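Local structure of DNA primase (2AU3) at residues 349-357 and 369-377. The protein is a DnaG-type RNA polymerase that synthesises the short RNA primers from which DNA polymerase starts during DNA replication. Residues are numbered along the deposited sequence; the frame is centred on the assembly and turned at random.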
# COMPACT_ATOMS: atom_id res chain seq x y z
N GLY A 349 -4.42 -17.60 -18.57
CA GLY A 349 -5.78 -17.48 -19.10
C GLY A 349 -6.82 -17.00 -18.08
O GLY A 349 -6.66 -17.19 -16.86
N GLU A 350 -7.88 -16.37 -18.59
CA GLU A 350 -9.03 -15.98 -17.77
C GLU A 350 -9.69 -17.20 -17.12
O GLU A 350 -9.69 -18.28 -17.68
CB GLU A 350 -10.04 -15.19 -18.62
CG GLU A 350 -11.18 -14.57 -17.82
CD GLU A 350 -12.39 -15.49 -17.74
OE1 GLU A 350 -12.62 -16.25 -18.69
OE2 GLU A 350 -13.10 -15.46 -16.72
N LEU A 351 -10.20 -17.02 -15.90
CA LEU A 351 -10.78 -18.10 -15.10
C LEU A 351 -11.72 -19.05 -15.91
O LEU A 351 -11.48 -20.26 -16.00
CB LEU A 351 -11.55 -17.51 -13.91
CG LEU A 351 -12.23 -18.52 -12.98
CD1 LEU A 351 -11.15 -19.31 -12.23
CD2 LEU A 351 -13.17 -17.80 -12.00
N PHE A 352 -12.79 -18.51 -16.47
CA PHE A 352 -13.83 -19.35 -17.07
C PHE A 352 -13.38 -19.95 -18.40
O PHE A 352 -13.71 -21.09 -18.73
CB PHE A 352 -15.14 -18.58 -17.24
CG PHE A 352 -15.82 -18.28 -15.93
CD1 PHE A 352 -16.44 -19.28 -15.21
CD2 PHE A 352 -15.79 -16.98 -15.39
CE1 PHE A 352 -17.06 -19.01 -13.96
CE2 PHE A 352 -16.42 -16.69 -14.14
CZ PHE A 352 -17.05 -17.70 -13.44
N GLU A 353 -12.60 -19.17 -19.15
CA GLU A 353 -12.04 -19.63 -20.39
C GLU A 353 -11.09 -20.79 -20.11
O GLU A 353 -11.13 -21.81 -20.81
CB GLU A 353 -11.36 -18.47 -21.09
CG GLU A 353 -10.36 -18.81 -22.18
CD GLU A 353 -9.78 -17.54 -22.78
OE1 GLU A 353 -10.50 -16.51 -22.80
OE2 GLU A 353 -8.58 -17.55 -23.18
N THR A 354 -10.31 -20.69 -19.03
CA THR A 354 -9.44 -21.78 -18.60
C THR A 354 -10.20 -23.03 -18.08
O THR A 354 -9.83 -24.16 -18.40
CB THR A 354 -8.40 -21.27 -17.56
OG1 THR A 354 -7.70 -20.15 -18.12
CG2 THR A 354 -7.29 -22.30 -17.34
N LEU A 355 -11.25 -22.84 -17.29
CA LEU A 355 -12.13 -23.97 -16.93
C LEU A 355 -12.70 -24.66 -18.17
O LEU A 355 -12.63 -25.88 -18.28
CB LEU A 355 -13.28 -23.53 -16.02
CG LEU A 355 -12.82 -23.39 -14.57
CD1 LEU A 355 -13.81 -22.52 -13.81
CD2 LEU A 355 -12.67 -24.76 -13.89
N ILE A 356 -13.26 -23.89 -19.09
CA ILE A 356 -13.80 -24.44 -20.33
C ILE A 356 -12.73 -25.21 -21.10
O ILE A 356 -13.01 -26.29 -21.62
CB ILE A 356 -14.45 -23.32 -21.20
CG1 ILE A 356 -15.74 -22.83 -20.53
CG2 ILE A 356 -14.74 -23.81 -22.61
CD1 ILE A 356 -16.24 -21.44 -20.99
N LYS A 357 -11.52 -24.68 -21.15
CA LYS A 357 -10.40 -25.32 -21.85
C LYS A 357 -9.96 -26.65 -21.21
O LYS A 357 -9.61 -27.62 -21.92
CB LYS A 357 -9.22 -24.36 -21.95
CG LYS A 357 -8.17 -24.73 -23.00
CD LYS A 357 -6.89 -23.89 -22.85
CE LYS A 357 -5.66 -24.64 -23.36
NZ LYS A 357 -5.09 -24.07 -24.64
N GLU A 369 -16.52 -26.83 -10.09
CA GLU A 369 -15.83 -25.55 -9.92
C GLU A 369 -16.50 -24.50 -10.78
O GLU A 369 -16.85 -23.44 -10.30
CB GLU A 369 -14.36 -25.68 -10.33
CG GLU A 369 -13.42 -26.09 -9.21
CD GLU A 369 -11.99 -25.60 -9.44
OE1 GLU A 369 -11.42 -25.90 -10.53
OE2 GLU A 369 -11.44 -24.92 -8.54
N PHE A 370 -16.68 -24.83 -12.05
CA PHE A 370 -17.32 -23.93 -13.01
C PHE A 370 -18.68 -23.43 -12.52
O PHE A 370 -18.94 -22.22 -12.51
CB PHE A 370 -17.48 -24.63 -14.35
CG PHE A 370 -17.98 -23.73 -15.45
CD1 PHE A 370 -17.09 -22.96 -16.19
CD2 PHE A 370 -19.33 -23.69 -15.78
CE1 PHE A 370 -17.56 -22.14 -17.23
CE2 PHE A 370 -19.79 -22.87 -16.81
CZ PHE A 370 -18.91 -22.09 -17.52
N ARG A 371 -19.54 -24.35 -12.11
CA ARG A 371 -20.87 -23.97 -11.67
C ARG A 371 -20.80 -23.19 -10.36
O ARG A 371 -21.55 -22.27 -10.16
CB ARG A 371 -21.81 -25.18 -11.58
CG ARG A 371 -22.11 -25.66 -10.19
CD ARG A 371 -22.75 -27.08 -10.12
NE ARG A 371 -24.21 -27.02 -10.07
CZ ARG A 371 -24.99 -27.98 -9.61
NH1 ARG A 371 -24.47 -29.12 -9.15
NH2 ARG A 371 -26.31 -27.82 -9.62
N TYR A 372 -19.86 -23.55 -9.49
CA TYR A 372 -19.61 -22.75 -8.28
C TYR A 372 -19.16 -21.31 -8.60
O TYR A 372 -19.74 -20.36 -8.10
CB TYR A 372 -18.61 -23.47 -7.39
CG TYR A 372 -18.09 -22.68 -6.22
CD1 TYR A 372 -18.82 -22.57 -5.03
CD2 TYR A 372 -16.84 -22.08 -6.28
CE1 TYR A 372 -18.33 -21.86 -3.95
CE2 TYR A 372 -16.33 -21.38 -5.20
CZ TYR A 372 -17.08 -21.25 -4.05
OH TYR A 372 -16.58 -20.55 -2.99
N TYR A 373 -18.13 -21.14 -9.42
CA TYR A 373 -17.69 -19.77 -9.74
C TYR A 373 -18.75 -18.98 -10.47
O TYR A 373 -18.92 -17.78 -10.25
CB TYR A 373 -16.40 -19.77 -10.56
CG TYR A 373 -15.21 -20.15 -9.76
CD1 TYR A 373 -14.99 -19.58 -8.52
CD2 TYR A 373 -14.34 -21.15 -10.21
CE1 TYR A 373 -13.91 -19.96 -7.74
CE2 TYR A 373 -13.25 -21.53 -9.46
CZ TYR A 373 -13.03 -20.93 -8.23
OH TYR A 373 -11.96 -21.29 -7.45
N LEU A 374 -19.45 -19.65 -11.38
CA LEU A 374 -20.56 -19.04 -12.11
C LEU A 374 -21.57 -18.34 -11.22
O LEU A 374 -22.17 -17.34 -11.65
CB LEU A 374 -21.27 -20.09 -12.96
CG LEU A 374 -21.67 -19.61 -14.36
CD1 LEU A 374 -20.48 -19.09 -15.11
CD2 LEU A 374 -22.39 -20.71 -15.15
N GLY A 375 -21.77 -18.87 -10.01
CA GLY A 375 -22.78 -18.36 -9.10
C GLY A 375 -22.43 -17.01 -8.48
O GLY A 375 -23.21 -16.47 -7.70
N PHE A 376 -21.25 -16.47 -8.82
CA PHE A 376 -20.81 -15.18 -8.26
C PHE A 376 -20.81 -14.05 -9.31
O PHE A 376 -20.49 -12.88 -9.02
CB PHE A 376 -19.43 -15.31 -7.58
CG PHE A 376 -19.39 -16.29 -6.44
CD1 PHE A 376 -19.91 -15.95 -5.18
CD2 PHE A 376 -18.82 -17.55 -6.59
CE1 PHE A 376 -19.89 -16.86 -4.11
CE2 PHE A 376 -18.76 -18.46 -5.51
CZ PHE A 376 -19.31 -18.12 -4.28
N ILE A 377 -21.19 -14.41 -10.54
CA ILE A 377 -21.30 -13.48 -11.66
C ILE A 377 -22.61 -12.73 -11.52
O ILE A 377 -23.68 -13.35 -11.54
CB ILE A 377 -21.27 -14.29 -13.01
CG1 ILE A 377 -19.90 -14.94 -13.20
CG2 ILE A 377 -21.58 -13.41 -14.22
CD1 ILE A 377 -18.74 -14.05 -12.77
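Phe352 reaches across from one helix and lays its ring edge against the ring face of Phe370 on the other, an offset edge-to-face pair with planes at 87° and centroids 5.6 Å apart. Phe352 CE1 presses on Tyr373 CB at 3.5 Å and on Leu374 CD1 at 3.6 Å, while Phe352 CE2 meets Ile377 CD1. With CG anti to the carbonyl carbon (chi1 -70°), the Phe352 ring swings across to lodge among Phe370, Tyr373, Leu374 and Ile377. Replacing Phe352 by an alanine would probably open a gap between Phe370, Leu374 and Ile377 and take from Phe370 the ring edge that meets its face. Leu351 CD2 lies over one face of Tyr373 in a CH-pi contact, 4.2 Å from the ring centroid, and Leu355 CD1 meets the edge of the same ring at CD2. Leu355 CB, in turn, lies at the edge of Phe370.

Helices 351-357 and 369-374 form an antiparallel helical hairpin, their axes approaching to 10.5 Å with N-to-C directions at 160°, within the helical domain that accompanies the Toprim fold in DnaG primases. No hydrogen bond links the two segments; the interface is essentially apolar. Helix 380-394 adds Leu386 against Phe352 and Phe390 stacked on Phe370, and Ile308 of helix 298-313 touches both Leu351 and Tyr373. Behind Phe352, Glu350 caps the helix start: OE2 accepts from Phe352 N at 3.1 Å and OE1 from Glu353 N at 3.0 Å, both from above the carboxylate plane.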